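Aminotransferase, classes I and II (Silicibacter pomeroyi DSS-3, PDB 3H14) probably catalyses the pyridoxal phosphate-dependent transfer of an amino group from L-aspartate to 2-oxoglutarate, yielding oxaloacetate and L-glutamate. Local coordinates at residues P13-D18 / D326-A331; A171-T176 / L346-E351. One frame throughout, in Å; residues are numbered along the deposited sequence. Where two conformers were deposited one is given.

Interaction 1: residues P13-D18 / D326-A331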
loop_
_atom_site.group_PDB
_atom_site.type_symbol
_atom_site.label_atom_id
_atom_site.label_comp_id
_atom_site.label_asym_id
_atom_site.label_seq_id
_atom_site.Cartn_x
_atom_site.Cartn_y
_atom_site.Cartn_z
ATOM N N PRO A 13 7.425 1.815 -17.020
ATOM C CA PRO A 13 7.102 0.384 -16.800
ATOM C C PRO A 13 7.711 -0.085 -15.486
ATOM O O PRO A 13 8.804 0.360 -15.139
ATOM C CB PRO A 13 7.787 -0.322 -17.960
ATOM C CG PRO A 13 8.942 0.531 -18.262
ATOM C CD PRO A 13 8.472 1.978 -18.032
ATOM N N PHE A 14 7.011 -0.951 -14.768
ATOM C CA PHE A 14 7.433 -1.343 -13.437
ATOM C C PHE A 14 8.581 -2.321 -13.524
ATOM O O PHE A 14 8.481 -3.345 -14.192
ATOM C CB PHE A 14 6.270 -1.926 -12.638
ATOM C CG PHE A 14 5.294 -0.883 -12.132
ATOM C CD1 PHE A 14 5.694 0.448 -11.939
ATOM C CD2 PHE A 14 3.993 -1.234 -11.832
ATOM C CE1 PHE A 14 4.797 1.407 -11.474
ATOM C CE2 PHE A 14 3.104 -0.296 -11.353
ATOM C CZ PHE A 14 3.506 1.032 -11.177
ATOM N N ILE A 15 9.671 -1.973 -12.854
ATOM C CA ILE A 15 10.902 -2.751 -12.888
ATOM C C ILE A 15 10.648 -4.162 -12.403
ATOM O O ILE A 15 11.347 -5.084 -12.831
ATOM C CB ILE A 15 12.039 -2.081 -12.031
ATOM C CG1 ILE A 15 12.450 -0.715 -12.612
ATOM C CG2 ILE A 15 13.240 -2.986 -11.895
ATOM C CD1 ILE A 15 12.832 -0.746 -14.083
ATOM N N VAL A 16 9.639 -4.343 -11.534
ATOM C CA VAL A 16 9.359 -5.668 -10.959
ATOM C C VAL A 16 8.879 -6.694 -11.999
ATOM O O VAL A 16 8.872 -7.896 -11.726
ATOM C CB VAL A 16 8.381 -5.600 -9.745
ATOM C CG1 VAL A 16 6.955 -5.265 -10.171
ATOM C CG2 VAL A 16 8.433 -6.917 -8.925
HETATM N N MSE A 17 8.523 -6.214 -13.194
HETATM C CA MSE A 17 8.033 -7.064 -14.285
HETATM C C MSE A 17 9.100 -8.032 -14.793
HETATM O O MSE A 17 8.776 -9.144 -15.189
HETATM C CB MSE A 17 7.521 -6.199 -15.446
HETATM C CG MSE A 17 6.359 -5.255 -15.066
HETATM SE SE MSE A 17 4.745 -6.237 -14.594
HETATM C CE MSE A 17 3.804 -4.978 -13.403
ATOM N N ASP A 18 10.363 -7.627 -14.778
ATOM C CA ASP A 18 11.457 -8.561 -15.107
ATOM C C ASP A 18 11.398 -9.840 -14.237
ATOM O O ASP A 18 11.389 -10.946 -14.766
ATOM C CB ASP A 18 12.841 -7.933 -14.908
ATOM C CG ASP A 18 13.131 -6.781 -15.855
ATOM O OD1 ASP A 18 12.201 -6.251 -16.532
ATOM O OD2 ASP A 18 14.322 -6.382 -15.871
ATOM N N ASP A 326 23.517 -3.032 -7.832
ATOM C CA ASP A 326 22.374 -2.960 -8.723
ATOM C C ASP A 326 21.333 -3.979 -8.285
ATOM O O ASP A 326 21.409 -5.162 -8.635
ATOM C CB ASP A 326 22.839 -3.227 -10.149
ATOM C CG ASP A 326 21.716 -3.223 -11.153
ATOM O OD1 ASP A 326 20.561 -2.885 -10.792
ATOM O OD2 ASP A 326 22.001 -3.566 -12.322
ATOM N N SER A 327 20.366 -3.509 -7.509
ATOM C CA SER A 327 19.335 -4.383 -6.944
ATOM C C SER A 327 18.499 -5.106 -7.996
ATOM O O SER A 327 17.892 -6.143 -7.694
ATOM C CB SER A 327 18.424 -3.577 -6.045
ATOM O OG SER A 327 17.834 -2.561 -6.814
ATOM N N ARG A 328 18.441 -4.546 -9.201
ATOM C CA ARG A 328 17.739 -5.186 -10.299
ATOM C C ARG A 328 18.477 -6.465 -10.717
ATOM O O ARG A 328 17.890 -7.531 -10.821
ATOM C CB ARG A 328 17.640 -4.230 -11.478
ATOM C CG ARG A 328 16.766 -4.710 -12.600
ATOM C CD ARG A 328 16.673 -3.633 -13.661
ATOM N NE ARG A 328 15.623 -3.904 -14.636
ATOM C CZ ARG A 328 15.231 -3.042 -15.571
ATOM N NH1 ARG A 328 15.797 -1.855 -15.690
ATOM N NH2 ARG A 328 14.269 -3.382 -16.403
ATOM N N ALA A 329 19.779 -6.339 -10.934
ATOM C CA ALA A 329 20.600 -7.505 -11.231
ATOM C C ALA A 329 20.615 -8.483 -10.064
ATOM O O ALA A 329 20.632 -9.701 -10.263
ATOM C CB ALA A 329 22.073 -7.070 -11.640
ATOM N N PHE A 330 20.671 -7.970 -8.841
ATOM C CA PHE A 330 20.707 -8.796 -7.659
ATOM C C PHE A 330 19.407 -9.580 -7.496
ATOM O O PHE A 330 19.445 -10.756 -7.123
ATOM C CB PHE A 330 20.976 -7.917 -6.421
ATOM C CG PHE A 330 21.255 -8.664 -5.143
ATOM C CD1 PHE A 330 22.002 -9.816 -5.117
ATOM C CD2 PHE A 330 20.787 -8.162 -3.928
ATOM C CE1 PHE A 330 22.251 -10.477 -3.923
ATOM C CE2 PHE A 330 21.056 -8.819 -2.741
ATOM C CZ PHE A 330 21.799 -9.975 -2.743
ATOM N N ALA A 331 18.258 -8.932 -7.725
ATOM C CA ALA A 331 16.991 -9.640 -7.644
ATOM C C ALA A 331 16.976 -10.748 -8.706
ATOM O O ALA A 331 16.498 -11.847 -8.473
ATOM C CB ALA A 331 15.798 -8.667 -7.850
#
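Arg328 reaches from the first turn of helix 327-338 to Ile15 and Asp18, joining the N-terminal arm to the small domain of an aminotransferase of fold type I. The arm runs through a type I turn from Phe14 to Met17, where Met17 N bonds to Phe14 O, and then passes into helix 17-28. Ile15 lies within the turn and Asp18 just after it, in the first turn of the helix; the arginine crosses each side chain at about a right angle. Its CG lies anti to the backbone N (chi1 -172°) and the chain stays extended out to NE, which carries the guanidinium clear of its own helix and across to the arm. Ile15 lies over one face of that group: CD1 sits 3.4 Å above the Arg328 guanidinium plane, displaced toward the rim, and is 3.6 Å from Arg328 NH1. The other branch works further back along the chain, with Ile15 CG2 3.7 Å from Arg328 NE and near CD. Asp18 approaches at the edge instead, its carboxylate plane turned 33° from the guanidinium plane. Asp326 caps the helix from the position just before Ser327, and its OD1 accepts a weak bond of 3.1 Å from Arg328 N. Ala331 packs against Val342 and Pro344 of strand 340-344, and Ser327 OG bonds to Gly353 O; these contacts seat the first turn of the helix, while the arginine's own contact lies at the surface. Side-on, Arg328 gives two hydrogens to a single oxygen, so the salt bridge is not two-against-two: NH2 lies 3.0 Å from Asp18 OD2, and NE, 3.1 Å from Asp18 OD2, meets it from the same face of the carboxylate, 46° out of its plane.

Interaction 2: residues A171-T176 / L346-E351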
loop_
_atom_site.group_PDB
_atom_site.type_symbol
_atom_site.label_atom_id
_atom_site.label_comp_id
_atom_site.label_asym_id
_atom_site.label_seq_id
_atom_site.Cartn_x
_atom_site.Cartn_y
_atom_site.Cartn_z
ATOM N N ALA A 171 3.295 1.974 5.446
ATOM C CA ALA A 171 3.745 2.263 4.103
ATOM C C ALA A 171 4.231 1.041 3.320
ATOM O O ALA A 171 4.732 0.078 3.865
ATOM C CB ALA A 171 4.841 3.340 4.114
ATOM N N ASN A 172 4.007 1.091 2.021
ATOM C CA ASN A 172 4.635 0.229 1.057
ATOM C C ASN A 172 5.754 1.110 0.507
ATOM O O ASN A 172 5.480 2.209 0.019
ATOM C CB ASN A 172 3.618 -0.123 -0.036
ATOM C CG ASN A 172 4.191 -0.980 -1.140
ATOM O OD1 ASN A 172 5.374 -1.338 -1.155
ATOM N ND2 ASN A 172 3.354 -1.279 -2.116
ATOM N N PRO A 173 7.016 0.638 0.509
ATOM C CA PRO A 173 7.535 -0.700 0.730
ATOM C C PRO A 173 8.153 -1.027 2.084
ATOM O O PRO A 173 8.701 -2.103 2.224
ATOM C CB PRO A 173 8.629 -0.765 -0.333
ATOM C CG PRO A 173 9.265 0.597 -0.242
ATOM C CD PRO A 173 8.099 1.545 0.053
ATOM N N THR A 174 8.073 -0.113 3.040
ATOM C CA THR A 174 8.874 -0.166 4.259
ATOM C C THR A 174 8.178 -0.812 5.418
ATOM O O THR A 174 8.846 -1.333 6.313
ATOM C CB THR A 174 9.273 1.243 4.712
ATOM O OG1 THR A 174 8.100 2.005 4.982
ATOM C CG2 THR A 174 10.101 1.915 3.674
ATOM N N GLY A 175 6.844 -0.750 5.415
ATOM C CA GLY A 175 6.038 -1.093 6.554
ATOM C C GLY A 175 6.016 -0.081 7.683
ATOM O O GLY A 175 5.352 -0.316 8.688
ATOM N N THR A 176 6.710 1.044 7.548
ATOM C CA THR A 176 6.773 2.000 8.680
ATOM C C THR A 176 5.434 2.727 8.891
ATOM O O THR A 176 4.640 2.927 7.938
ATOM C CB THR A 176 7.952 2.996 8.533
ATOM O OG1 THR A 176 7.759 3.854 7.395
ATOM C CG2 THR A 176 9.269 2.217 8.371
ATOM N N LEU A 346 14.135 0.027 -6.994
ATOM C CA LEU A 346 14.033 1.129 -7.956
ATOM C C LEU A 346 12.595 1.647 -8.191
ATOM O O LEU A 346 12.406 2.861 -8.339
ATOM C CB LEU A 346 14.676 0.759 -9.291
ATOM C CG LEU A 346 16.195 0.614 -9.251
ATOM C CD1 LEU A 346 16.569 -0.873 -9.073
ATOM C CD2 LEU A 346 16.818 1.192 -10.501
ATOM N N ASP A 347 11.600 0.756 -8.190
ATOM C CA ASP A 347 10.176 1.178 -8.350
ATOM C C ASP A 347 9.708 2.106 -7.242
ATOM O O ASP A 347 8.810 2.923 -7.468
ATOM C CB ASP A 347 9.213 -0.021 -8.362
ATOM C CG ASP A 347 9.226 -0.815 -9.683
ATOM O OD1 ASP A 347 9.437 -0.204 -10.789
ATOM O OD2 ASP A 347 9.002 -2.067 -9.592
ATOM N N PHE A 348 10.266 1.945 -6.034
ATOM C CA PHE A 348 9.843 2.722 -4.881
ATOM C C PHE A 348 10.641 4.007 -4.723
ATOM O O PHE A 348 10.105 5.019 -4.210
ATOM C CB PHE A 348 9.937 1.893 -3.595
ATOM C CG PHE A 348 9.374 0.523 -3.750
ATOM C CD1 PHE A 348 7.989 0.339 -3.829
ATOM C CD2 PHE A 348 10.220 -0.587 -3.955
ATOM C CE1 PHE A 348 7.450 -0.917 -4.029
ATOM C CE2 PHE A 348 9.673 -1.870 -4.173
ATOM C CZ PHE A 348 8.292 -2.022 -4.211
ATOM N N ASP A 349 11.901 3.971 -5.145
ATOM C CA ASP A 349 12.832 5.084 -4.922
ATOM C C ASP A 349 13.789 5.097 -6.100
ATOM O O ASP A 349 14.800 4.390 -6.106
ATOM C CB ASP A 349 13.537 4.948 -3.567
ATOM C CG ASP A 349 14.397 6.154 -3.220
ATOM O OD1 ASP A 349 14.802 6.878 -4.139
ATOM O OD2 ASP A 349 14.687 6.355 -2.026
ATOM N N PRO A 350 13.436 5.846 -7.159
ATOM C CA PRO A 350 14.253 5.913 -8.363
ATOM C C PRO A 350 15.678 6.425 -8.169
ATOM O O PRO A 350 16.546 6.073 -8.942
ATOM C CB PRO A 350 13.441 6.866 -9.278
ATOM C CG PRO A 350 12.043 6.718 -8.805
ATOM C CD PRO A 350 12.182 6.597 -7.321
ATOM N N GLU A 351 15.918 7.244 -7.159
ATOM C CA GLU A 351 17.223 7.807 -6.937
ATOM C C GLU A 351 18.119 6.880 -6.115
ATOM O O GLU A 351 19.328 6.870 -6.351
ATOM C CB GLU A 351 17.116 9.179 -6.213
#
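Asn172 turns its amide oxygen to Phe348: OD1 lies 3.6 Å from Phe348 CE1, with the amide and ring planes 51° apart. The strongest partner of this oxygen lies elsewhere, for Asn172 OD1 accepts a hydrogen bond from Arg358 NH1; the Asn172 CG, anti to the backbone N (chi1 177°), carries the amide there. Pro173 follows through a cis peptide bond and makes the main contact. Its CB stands over the centre of the Phe348 ring, 3.7 Å from the ring centroid and 10° off the normal, a CH-pi contact, while Pro173 CG touches Phe348 CG at 3.5 Å. This Asn-Pro-Thr-Gly loop, after strand 164-168, recurs in aminotransferases of class I, where the asparagine and an arginine like Arg358 usually line the cofactor and substrate site; the same role is likely here. Arg358 also packs on both Pro173 and Phe348. With an alanine in place of Phe348 the ring is gone, and Pro173 CB would probably lose its CH-pi partner, with a gap likely to open beside Arg358. Past Thr174 the loop folds back on itself, Gly175 N bonding to Ala171 O at 2.7 Å. At its end Thr176 OG1 accepts from Gln151 NE2, and Ala171 N bonds to Thr176 O at 3.0 Å.

Overall arrangement
The centres of interactions 1 and 2 lie about 13 Å apart, and Asp347 ties the one to the other: its OD1 stands 2.7 Å from Ile15 N and its OD2 3.1 Å from Val16 N, two probable hydrogen bonds that hold the N-terminal arm to the loop carrying Phe348. Interaction 1 is a surface contact whose centre is about 19 Å from the centre of the chain; interaction 2 is buried, about 10 Å from it. The segments alternate along the sequence. A glycerol, probably from the crystallisation liquor, lies about 6 Å from the side chain of Pro173 and may mark a pocket; with the Asn-Pro-Thr-Gly loop this is consistent with the family's active site.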